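Local coordinates for halohydrin dehalogenase (Rhizobium radiobacter, PDB 4IY1), which catalyses the reversible conversion of vicinal halohydrins to epoxides with release of halide, and epoxide opening by nucleophiles such as cyanide, at residues 8-13 / 33-38; 57-62 / 108-113; 136-141 / 242-247; 191-196 / 209-214. The protein carries 37 engineered substitutions. All coordinates share one frame; numbering follows the deposited sequence.

Contact 1: 8-13 / 33-38; sequences NVKHFG and ESFKHQ. Engineered in segment 33-38: H37 (natural residue Gln), Q38 (natural residue Lys).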
# COMPACT_ATOMS: atom_id res chain seq x y z
N ASN B 8 6.92 -9.71 26.59
CA ASN B 8 7.60 -10.86 26.03
C ASN B 8 9.10 -10.62 25.86
O ASN B 8 9.69 -10.91 24.82
CB ASN B 8 6.94 -11.28 24.71
CG ASN B 8 5.51 -11.79 24.91
OD1 ASN B 8 5.22 -12.52 25.86
ND2 ASN B 8 4.61 -11.38 24.04
N VAL B 9 9.73 -10.12 26.91
CA VAL B 9 11.01 -9.46 26.76
C VAL B 9 12.12 -10.40 26.31
O VAL B 9 13.09 -9.96 25.71
CB VAL B 9 11.42 -8.70 28.04
CG1 VAL B 9 11.86 -9.68 29.12
CG2 VAL B 9 12.53 -7.71 27.73
N LYS B 10 11.91 -11.70 26.47
CA LYS B 10 12.92 -12.70 26.10
C LYS B 10 12.87 -13.11 24.64
O LYS B 10 13.67 -13.94 24.21
CB LYS B 10 12.81 -13.94 26.97
CG LYS B 10 13.14 -13.69 28.45
CD LYS B 10 12.95 -14.97 29.26
CE LYS B 10 13.80 -14.98 30.53
NZ LYS B 10 13.48 -16.15 31.40
N HIS B 11 11.93 -12.57 23.87
CA HIS B 11 11.74 -13.04 22.50
C HIS B 11 11.59 -11.93 21.51
O HIS B 11 11.25 -10.79 21.89
CB HIS B 11 10.53 -13.96 22.41
CG HIS B 11 10.48 -15.02 23.49
ND1 HIS B 11 11.08 -16.22 23.35
CD2 HIS B 11 9.83 -15.04 24.72
CE1 HIS B 11 10.87 -16.95 24.47
NE2 HIS B 11 10.12 -16.22 25.31
N PHE B 12 11.70 -12.28 20.23
CA PHE B 12 11.37 -11.39 19.11
C PHE B 12 12.10 -10.06 19.28
O PHE B 12 13.32 -10.03 19.26
CB PHE B 12 9.84 -11.20 19.00
CG PHE B 12 9.35 -10.71 17.63
CD1 PHE B 12 10.18 -10.75 16.51
CD2 PHE B 12 8.06 -10.23 17.49
CE1 PHE B 12 9.71 -10.36 15.25
CE2 PHE B 12 7.59 -9.80 16.25
CZ PHE B 12 8.40 -9.89 15.12
N GLY B 13 11.35 -8.96 19.46
CA GLY B 13 11.95 -7.63 19.58
C GLY B 13 12.29 -7.25 21.00
O GLY B 13 12.68 -6.11 21.27
N GLU B 33 6.30 -14.36 30.02
CA GLU B 33 5.50 -15.47 30.50
C GLU B 33 6.27 -16.16 31.63
O GLU B 33 5.72 -16.48 32.70
CB GLU B 33 5.21 -16.43 29.34
CG GLU B 33 4.10 -17.44 29.59
CD GLU B 33 3.67 -18.17 28.33
OE1 GLU B 33 3.72 -17.57 27.23
OE2 GLU B 33 3.24 -19.34 28.42
N SER B 34 7.58 -16.25 31.46
CA SER B 34 8.41 -16.99 32.39
C SER B 34 8.55 -16.26 33.72
O SER B 34 8.98 -16.84 34.71
CB SER B 34 9.77 -17.28 31.78
OG SER B 34 10.65 -16.20 31.99
N PHE B 35 8.17 -14.98 33.76
CA PHE B 35 8.24 -14.24 35.01
C PHE B 35 7.11 -14.63 35.96
O PHE B 35 6.87 -13.95 36.95
CB PHE B 35 8.23 -12.73 34.78
CG PHE B 35 9.43 -12.21 34.06
CD1 PHE B 35 9.42 -10.95 33.49
CD2 PHE B 35 10.54 -13.02 33.85
CE1 PHE B 35 10.50 -10.49 32.76
CE2 PHE B 35 11.65 -12.55 33.17
CZ PHE B 35 11.63 -11.28 32.63
N LYS B 36 6.36 -15.66 35.58
CA LYS B 36 5.40 -16.32 36.47
C LYS B 36 6.14 -16.96 37.65
O LYS B 36 5.76 -16.82 38.80
CB LYS B 36 4.64 -17.41 35.72
CG LYS B 36 3.48 -16.89 34.89
CD LYS B 36 2.61 -18.03 34.36
CE LYS B 36 3.46 -19.24 34.00
NZ LYS B 36 3.45 -19.45 32.53
N HIS B 37 7.21 -17.67 37.32
CA HIS B 37 8.06 -18.32 38.29
C HIS B 37 9.14 -17.40 38.79
O HIS B 37 10.03 -17.01 38.02
CB HIS B 37 8.70 -19.53 37.63
CG HIS B 37 7.78 -20.24 36.67
ND1 HIS B 37 8.08 -20.39 35.36
CD2 HIS B 37 6.50 -20.76 36.84
CE1 HIS B 37 7.07 -21.03 34.75
NE2 HIS B 37 6.11 -21.27 35.66
N GLN B 38 9.13 -17.12 40.09
CA GLN B 38 10.10 -16.20 40.69
C GLN B 38 11.57 -16.61 40.57
O GLN B 38 12.46 -15.76 40.62
CB GLN B 38 9.75 -15.92 42.15
CG GLN B 38 10.22 -17.00 43.09
CD GLN B 38 10.24 -16.53 44.53
OE1 GLN B 38 9.78 -15.42 44.84
NE2 GLN B 38 10.75 -17.37 45.42
O HOH W 1 6.98 -14.32 27.04
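V9 and K10 touch F35 and S34 across this contact. N8 is joined to the 33-38 segment through a water. The water donates to N8 OD1 at 2.8 Å and accepts from the backbone N of E33 at 3.1 Å. V9 makes the closest apolar touch. V9 CG1 lies 3.9 Å from F35 CZ, and the two side chains cross at about a right angle. V9 holds CG1 between its backbone N and carbonyl carbon (chi1 74°), which turns this methyl to the ring. F44 of helix 38-47 meets the F35 ring edge-to-face.

K10 forms the polar link. Its extended chain brings K10 CE to 4.2 Å from F35 CE2. At the end K10 NZ donates to S34 OG over 2.9 Å. E40 also holds NZ in a salt bridge, so a hydroxyl and a carboxylate grip the ammonium. H11 N bonds back to N8 O at 2.9 Å and closes a type I turn, which carries V9 and K10 at its middle positions. The two segments follow strands 3-6 and 27-30. This pairing of loops belongs to the Rossmann-like fold of short-chain dehydrogenases/reductases, at the strand ends where cofactor-using relatives bind their nucleotide.

Contact 2: 57-62 / 108-113; sequences QEPVEL and PFALAN. Engineered in segment 57-62: V60 (natural residue Ala). Engineered in segment 108-113: A112 (natural residue Val).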
# COMPACT_ATOMS: atom_id res chain seq x y z
N GLN B 57 0.98 -10.94 34.58
CA GLN B 57 0.84 -11.60 33.28
C GLN B 57 -0.16 -10.96 32.32
O GLN B 57 0.05 -11.00 31.11
CB GLN B 57 0.49 -13.08 33.45
CG GLN B 57 1.61 -13.91 34.04
CD GLN B 57 2.86 -13.87 33.18
OE1 GLN B 57 2.91 -14.48 32.12
NE2 GLN B 57 3.90 -13.19 33.66
N GLU B 58 -1.28 -10.49 32.83
CA GLU B 58 -2.36 -10.00 31.96
C GLU B 58 -2.25 -8.51 31.78
O GLU B 58 -1.69 -7.82 32.63
CB GLU B 58 -3.73 -10.35 32.57
CG GLU B 58 -4.04 -11.84 32.58
CD GLU B 58 -3.57 -12.53 31.32
OE1 GLU B 58 -2.89 -13.57 31.43
OE2 GLU B 58 -3.84 -12.01 30.22
N PRO B 59 -2.86 -7.97 30.72
CA PRO B 59 -2.62 -6.56 30.39
C PRO B 59 -2.96 -5.59 31.52
O PRO B 59 -2.17 -4.70 31.81
CB PRO B 59 -3.52 -6.33 29.17
CG PRO B 59 -3.57 -7.66 28.52
CD PRO B 59 -3.57 -8.67 29.64
N VAL B 60 -4.12 -5.73 32.15
CA VAL B 60 -4.54 -4.70 33.09
C VAL B 60 -3.77 -4.76 34.43
O VAL B 60 -3.35 -3.73 34.95
CB VAL B 60 -6.06 -4.74 33.39
CG1 VAL B 60 -6.35 -3.81 34.55
CG2 VAL B 60 -6.87 -4.36 32.16
N GLU B 61 -3.57 -5.95 34.98
CA GLU B 61 -2.74 -6.06 36.17
C GLU B 61 -1.27 -5.64 35.90
O GLU B 61 -0.61 -5.04 36.76
CB GLU B 61 -2.81 -7.45 36.76
CG GLU B 61 -2.45 -8.55 35.78
CD GLU B 61 -2.07 -9.84 36.47
OE1 GLU B 61 -1.92 -9.83 37.71
OE2 GLU B 61 -1.83 -10.83 35.76
N LEU B 62 -0.80 -5.83 34.66
CA LEU B 62 0.54 -5.35 34.33
C LEU B 62 0.63 -3.82 34.36
O LEU B 62 1.43 -3.25 35.11
CB LEU B 62 1.03 -5.90 33.00
CG LEU B 62 2.48 -5.48 32.62
CD1 LEU B 62 3.50 -6.15 33.52
CD2 LEU B 62 2.77 -5.77 31.15
N PRO B 108 -2.43 -6.81 21.68
CA PRO B 108 -2.02 -5.41 21.64
C PRO B 108 -3.18 -4.44 21.91
O PRO B 108 -2.97 -3.35 22.44
CB PRO B 108 -1.49 -5.23 20.18
CG PRO B 108 -1.76 -6.52 19.48
CD PRO B 108 -1.86 -7.57 20.57
N PHE B 109 -4.37 -4.78 21.42
CA PHE B 109 -5.55 -3.94 21.68
C PHE B 109 -5.77 -3.79 23.18
O PHE B 109 -5.92 -2.69 23.68
CB PHE B 109 -6.79 -4.55 21.04
CG PHE B 109 -8.08 -3.81 21.36
CD1 PHE B 109 -8.82 -4.15 22.46
CD2 PHE B 109 -8.54 -2.80 20.53
CE1 PHE B 109 -9.96 -3.41 22.82
CE2 PHE B 109 -9.73 -2.14 20.80
CZ PHE B 109 -10.41 -2.41 21.98
N ALA B 110 -5.63 -4.91 23.88
CA ALA B 110 -5.87 -5.00 25.31
C ALA B 110 -4.86 -4.13 26.03
O ALA B 110 -5.23 -3.27 26.81
CB ALA B 110 -5.72 -6.46 25.73
N LEU B 111 -3.60 -4.21 25.62
CA LEU B 111 -2.56 -3.39 26.24
C LEU B 111 -2.78 -1.93 25.93
O LEU B 111 -2.72 -1.09 26.83
CB LEU B 111 -1.16 -3.85 25.81
CG LEU B 111 -0.74 -5.10 26.57
CD1 LEU B 111 0.30 -5.91 25.80
CD2 LEU B 111 -0.21 -4.69 27.96
N ALA B 112 -3.13 -1.61 24.68
CA ALA B 112 -3.41 -0.20 24.35
C ALA B 112 -4.62 0.32 25.16
O ALA B 112 -4.63 1.48 25.57
CB ALA B 112 -3.67 -0.01 22.86
N ASN B 113 -5.69 -0.45 25.14
CA ASN B 113 -6.92 -0.13 25.86
C ASN B 113 -6.66 0.07 27.37
O ASN B 113 -7.13 1.05 27.94
CB ASN B 113 -7.98 -1.23 25.58
CG ASN B 113 -9.22 -1.11 26.47
OD1 ASN B 113 -9.31 -1.78 27.50
ND2 ASN B 113 -10.21 -0.35 26.03
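E61 OE2 is gripped by two backbone N-H groups at the start of helix 59-70. E58 N reaches it over 3.0 Å, nearly straight at 166°, on the anti side of the carboxylate. Q57 N also lies 3.0 Å from E61 OE2, but it comes from above the carboxylate plane, and its bond is more bent. The E61 side chain, in the first turn of the helix, thus accepts the N-H of the N-cap residue E58 and that of Q57. The two bonds fix the first turn, and the turn presents P59 to helix 94-122.

P59 carries most of the contact. Its ring lies against A110 and L111. P59 CG rests 3.7 Å from A110 CB. P59 CB touches the L111 side chain, with L111 CD2 at 3.9 Å. L111 has CG anti to its carbonyl carbon (chi1 -78°), and its CD2 branch reaches P59 CA as well. One turn on, L62 CD2 approaches the same L111 methyl more loosely, at 4.5 Å. The meeting is wholly apolar.

L111 also packs on L76 and S78 of strand 75-79, so it fills the seam between both helices and the sheet. A110 touches V94 of the second subunit. F109 stacks with Y97 of that subunit, and N113 ND2 bonds to its I89 O and Y92 O. Neighbouring helices on one face of a parallel sheet are the pattern of the Rossmann fold. The long helix 94-122 also serves the subunit interface, as in other short-chain dehydrogenases/reductases.

Contact 3: 136-141 / 242-247; sequences FGPWKE and GFPVVE. Engineered in segment 242-247: V245 (natural residue Met), V246 (natural residue Ile).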
# COMPACT_ATOMS: atom_id res chain seq x y z
N PHE B 136 0.11 -9.03 4.35
CA PHE B 136 0.11 -8.91 2.89
C PHE B 136 1.46 -9.30 2.29
O PHE B 136 1.84 -8.79 1.24
CB PHE B 136 -0.26 -7.48 2.47
CG PHE B 136 -1.66 -7.08 2.88
CD1 PHE B 136 -2.75 -7.34 2.04
CD2 PHE B 136 -1.89 -6.44 4.09
CE1 PHE B 136 -4.05 -7.00 2.43
CE2 PHE B 136 -3.19 -6.09 4.48
CZ PHE B 136 -4.26 -6.34 3.64
N GLY B 137 2.19 -10.20 2.96
CA GLY B 137 3.53 -10.61 2.49
C GLY B 137 3.48 -11.68 1.41
O GLY B 137 2.39 -12.06 0.96
N PRO B 138 4.65 -12.23 1.03
CA PRO B 138 4.73 -13.11 -0.14
C PRO B 138 4.68 -14.61 0.20
O PRO B 138 4.83 -15.43 -0.72
CB PRO B 138 6.11 -12.77 -0.70
CG PRO B 138 6.93 -12.52 0.54
CD PRO B 138 5.99 -11.83 1.51
N TRP B 139 4.48 -14.97 1.47
CA TRP B 139 4.38 -16.40 1.86
C TRP B 139 3.08 -17.07 1.51
O TRP B 139 2.04 -16.42 1.43
CB TRP B 139 4.65 -16.58 3.34
CG TRP B 139 6.08 -16.32 3.70
CD1 TRP B 139 7.20 -17.12 3.44
CD2 TRP B 139 6.61 -15.12 4.31
NE1 TRP B 139 8.33 -16.54 3.94
CE2 TRP B 139 8.06 -15.33 4.44
CE3 TRP B 139 6.05 -13.94 4.80
CZ2 TRP B 139 8.88 -14.39 5.01
CZ3 TRP B 139 6.90 -13.00 5.37
CH2 TRP B 139 8.28 -13.22 5.48
N LYS B 140 3.11 -18.40 1.38
CA LYS B 140 1.88 -19.18 1.33
C LYS B 140 1.76 -20.16 2.50
O LYS B 140 2.69 -20.30 3.29
CB LYS B 140 1.73 -19.88 -0.01
CG LYS B 140 3.02 -20.44 -0.59
CD LYS B 140 2.77 -21.10 -1.94
CE LYS B 140 3.76 -22.23 -2.21
NZ LYS B 140 3.10 -23.33 -3.00
N GLU B 141 0.55 -20.66 2.72
CA GLU B 141 0.24 -21.47 3.93
C GLU B 141 0.57 -20.85 5.29
O GLU B 141 0.69 -21.58 6.28
CB GLU B 141 0.89 -22.85 3.85
CG GLU B 141 -0.03 -23.89 3.27
CD GLU B 141 0.69 -25.18 2.99
OE1 GLU B 141 0.51 -25.72 1.87
OE2 GLU B 141 1.47 -25.61 3.87
N GLY B 242 14.93 -5.03 2.96
CA GLY B 242 14.59 -5.00 1.52
C GLY B 242 13.95 -6.29 1.03
O GLY B 242 13.71 -6.46 -0.16
N PHE B 243 13.65 -7.20 1.95
CA PHE B 243 12.87 -8.38 1.59
C PHE B 243 11.49 -7.95 1.11
O PHE B 243 10.97 -6.95 1.60
CB PHE B 243 12.74 -9.32 2.80
CG PHE B 243 11.96 -10.56 2.53
CD1 PHE B 243 10.58 -10.60 2.77
CD2 PHE B 243 12.59 -11.72 2.10
CE1 PHE B 243 9.86 -11.77 2.57
CE2 PHE B 243 11.87 -12.88 1.87
CZ PHE B 243 10.50 -12.91 2.13
N PRO B 244 10.91 -8.65 0.12
CA PRO B 244 11.54 -9.68 -0.70
C PRO B 244 12.25 -9.12 -1.93
O PRO B 244 11.85 -8.10 -2.49
CB PRO B 244 10.35 -10.54 -1.15
CG PRO B 244 9.16 -9.63 -1.08
CD PRO B 244 9.54 -8.37 -0.34
N VAL B 245 13.24 -9.87 -2.39
CA VAL B 245 13.95 -9.58 -3.63
C VAL B 245 13.90 -10.86 -4.46
O VAL B 245 14.25 -11.94 -3.97
CB VAL B 245 15.41 -9.15 -3.29
CG1 VAL B 245 16.45 -9.97 -4.01
CG2 VAL B 245 15.60 -7.67 -3.53
N VAL B 246 13.25 -10.78 -5.62
CA VAL B 246 13.25 -11.89 -6.56
C VAL B 246 14.18 -11.59 -7.72
O VAL B 246 14.44 -10.43 -8.05
CB VAL B 246 11.85 -12.23 -7.13
CG1 VAL B 246 10.78 -12.23 -6.05
CG2 VAL B 246 11.49 -11.29 -8.26
N GLU B 247 14.67 -12.65 -8.35
CA GLU B 247 15.71 -12.52 -9.36
C GLU B 247 15.12 -12.19 -10.72
O GLU B 247 13.92 -12.42 -10.97
CB GLU B 247 16.58 -13.77 -9.42
CG GLU B 247 18.06 -13.49 -9.62
CD GLU B 247 18.53 -12.20 -8.94
OE1 GLU B 247 18.37 -11.10 -9.52
OE2 GLU B 247 19.11 -12.30 -7.84
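F243 CE1 and CZ fit into a notch formed by P138 and W139. The bump is F243 CE1, which lies 3.6 Å from P138 CG and also 3.6 Å from W139 CH2. The neighbouring F243 CZ settles against W139 CZ2 at 3.6 Å. The two aromatic planes are near parallel, at 20°, but they are displaced, with little of one ring over the other. Their centroids stand 5.2 Å apart.

Each proline backs an aromatic ring. P138 CD covers one face of the W139 ring near its rim, so P138 and W139 form one continuous apolar wall. On the other segment P244 CB sits over the centre of one face of the F243 ring, 3.8 Å above it. F243 CG is anti to the backbone N (chi1 -180°), beside the carbonyl carbon, where P244 follows. The peptide bond before P244 is cis. P244 CG meets P138 CG at 4.0 Å and closes the contact beside the F243 ring.

The third subunit supplies V246 to F243 and its own P244 to P138. K161 NZ of the fourth subunit bonds to G242 O and P244 O. The contact thus joins the loop after strand 126-130 to the segment after the last strand, 236-239, within the tetramer. In short-chain dehydrogenases/reductases the first of these strands leads into the catalytic serine, and the second into the C-terminal tail.

Contact 4: 191-196 / 209-214; sequences PWKTSP and QRLGTQ. Engineered in segment 191-196: S195 (natural residue Asn).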
# COMPACT_ATOMS: atom_id res chain seq x y z
N PRO B 191 18.90 -22.03 13.20
CA PRO B 191 19.80 -22.39 12.11
C PRO B 191 20.25 -21.21 11.23
O PRO B 191 20.94 -21.41 10.23
CB PRO B 191 18.97 -23.38 11.28
CG PRO B 191 17.53 -23.03 11.57
CD PRO B 191 17.48 -22.20 12.83
N TRP B 192 19.83 -20.00 11.58
CA TRP B 192 19.91 -18.88 10.64
C TRP B 192 21.27 -18.34 10.38
O TRP B 192 21.55 -17.91 9.26
CB TRP B 192 18.96 -17.75 11.06
CG TRP B 192 17.56 -18.17 10.79
CD1 TRP B 192 16.67 -18.71 11.71
CD2 TRP B 192 16.95 -18.42 9.47
NE1 TRP B 192 15.56 -19.20 11.07
CE2 TRP B 192 15.65 -19.00 9.73
CE3 TRP B 192 17.30 -18.11 8.16
CZ2 TRP B 192 14.76 -19.30 8.71
CZ3 TRP B 192 16.42 -18.45 7.14
CH2 TRP B 192 15.17 -19.00 7.41
N LYS B 193 22.12 -18.32 11.41
CA LYS B 193 23.52 -17.95 11.24
C LYS B 193 24.45 -19.14 10.94
O LYS B 193 25.52 -18.96 10.38
CB LYS B 193 24.03 -17.16 12.46
CG LYS B 193 23.80 -15.65 12.35
CD LYS B 193 24.64 -14.88 13.36
CE LYS B 193 23.87 -14.62 14.65
NZ LYS B 193 23.13 -13.32 14.57
N THR B 194 23.98 -20.36 11.19
CA THR B 194 24.85 -21.54 11.06
C THR B 194 24.58 -22.44 9.84
O THR B 194 25.51 -22.88 9.17
CB THR B 194 24.87 -22.38 12.35
OG1 THR B 194 23.55 -22.87 12.63
CG2 THR B 194 25.37 -21.53 13.54
N SER B 195 23.31 -22.71 9.53
CA SER B 195 22.99 -23.64 8.47
C SER B 195 23.16 -23.05 7.07
O SER B 195 22.39 -22.18 6.66
CB SER B 195 21.59 -24.19 8.63
OG SER B 195 21.06 -24.59 7.37
N PRO B 196 24.05 -23.65 6.27
CA PRO B 196 24.37 -23.02 4.99
C PRO B 196 23.14 -22.84 4.08
O PRO B 196 23.09 -21.91 3.28
CB PRO B 196 25.40 -23.99 4.36
CG PRO B 196 25.41 -25.22 5.22
CD PRO B 196 24.31 -25.10 6.25
N GLN B 209 21.17 -8.78 2.10
CA GLN B 209 21.84 -10.08 2.15
C GLN B 209 22.38 -10.42 3.54
O GLN B 209 23.42 -11.05 3.66
CB GLN B 209 22.98 -10.14 1.10
CG GLN B 209 22.49 -10.07 -0.32
CD GLN B 209 23.63 -10.18 -1.33
OE1 GLN B 209 24.68 -9.54 -1.17
NE2 GLN B 209 23.39 -10.89 -2.42
N ARG B 210 21.67 -9.99 4.58
CA ARG B 210 21.94 -10.39 5.95
C ARG B 210 20.66 -10.36 6.76
O ARG B 210 19.60 -10.00 6.22
CB ARG B 210 22.97 -9.47 6.60
CG ARG B 210 22.62 -7.99 6.51
CD ARG B 210 23.46 -7.19 7.48
NE ARG B 210 23.14 -5.77 7.42
CZ ARG B 210 22.36 -5.14 8.29
NH1 ARG B 210 21.75 -5.81 9.28
NH2 ARG B 210 22.20 -3.82 8.19
N LEU B 211 20.72 -10.88 7.98
CA LEU B 211 19.67 -10.73 8.97
C LEU B 211 19.83 -9.36 9.58
O LEU B 211 20.93 -8.83 9.64
CB LEU B 211 19.80 -11.80 10.08
CG LEU B 211 19.60 -13.27 9.73
CD1 LEU B 211 20.10 -14.19 10.84
CD2 LEU B 211 18.15 -13.58 9.39
N GLY B 212 18.74 -8.80 10.11
CA GLY B 212 18.86 -7.56 10.89
C GLY B 212 19.23 -7.88 12.32
O GLY B 212 19.03 -9.01 12.79
N THR B 213 19.79 -6.91 13.03
CA THR B 213 20.20 -7.16 14.41
C THR B 213 19.12 -6.69 15.39
O THR B 213 18.27 -5.86 15.03
CB THR B 213 21.56 -6.49 14.72
OG1 THR B 213 21.43 -5.07 14.62
CG2 THR B 213 22.64 -6.98 13.68
N GLN B 214 19.11 -7.28 16.58
CA GLN B 214 18.34 -6.75 17.70
C GLN B 214 18.59 -5.28 17.87
O GLN B 214 17.69 -4.51 18.22
CB GLN B 214 18.67 -7.47 19.03
CG GLN B 214 18.03 -8.83 19.19
CD GLN B 214 16.50 -8.80 19.19
OE1 GLN B 214 15.88 -8.21 20.09
NE2 GLN B 214 15.88 -9.48 18.22
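L211 meets W192 and K193 in the region between strands 170-175 and 236-239, the part of the short-chain dehydrogenase/reductase fold that usually shapes the substrate side of the active site. The L211 side chain heads straight for the 191-196 segment. CB leaves the backbone toward W192. CG is anti to the carbonyl carbon (chi1 -66°), and CD1 continues the extended line. That methyl makes the contact. L211 CD1 lies 3.7 Å from W192 CB and 4.3 Å from K193 CG. The L211 side chain also packs on V202 of helix 196-205 and on Y187.

W192 thus offers its CB rather than its indole. The ring leads away from L211, meets H198 edge-to-face, and also meets W249 of the third subunit edge-to-face. K193 brings CG loosely near L211, while its NZ makes a salt bridge with D179.

On the backbone side of L211, R210 folds back along its own segment. E216 holds R210 NH1 in a salt bridge. The same R210 NH1 donates to L211 O at 3.1 Å, with an N-H...O angle of 148° and the donor tilted 28° from the carbonyl plane.

Contact 1 touches two of the others. On one side it meets contact 2, where Q57 packs on the 3-10 segment 33-36: Q57 OE1 is 3.2 Å from E33 CA, and Q57 CD is 3.5 Å from K36 CG. On another side F12 O and Q214 NE2 lie 2.8 Å apart, a probable hydrogen bond to contact 4. Contacts 3 and 4 are near but separate, with centres about 17 Å apart and nearest atoms about 7 Å apart. Both touch the fourth subunit. Contact 2 lies across the chain's centre from contacts 3 and 4, about 32 Å between centres in each case. By family resemblance, the loops of contacts 1, 3 and 4 probably border the active-site side.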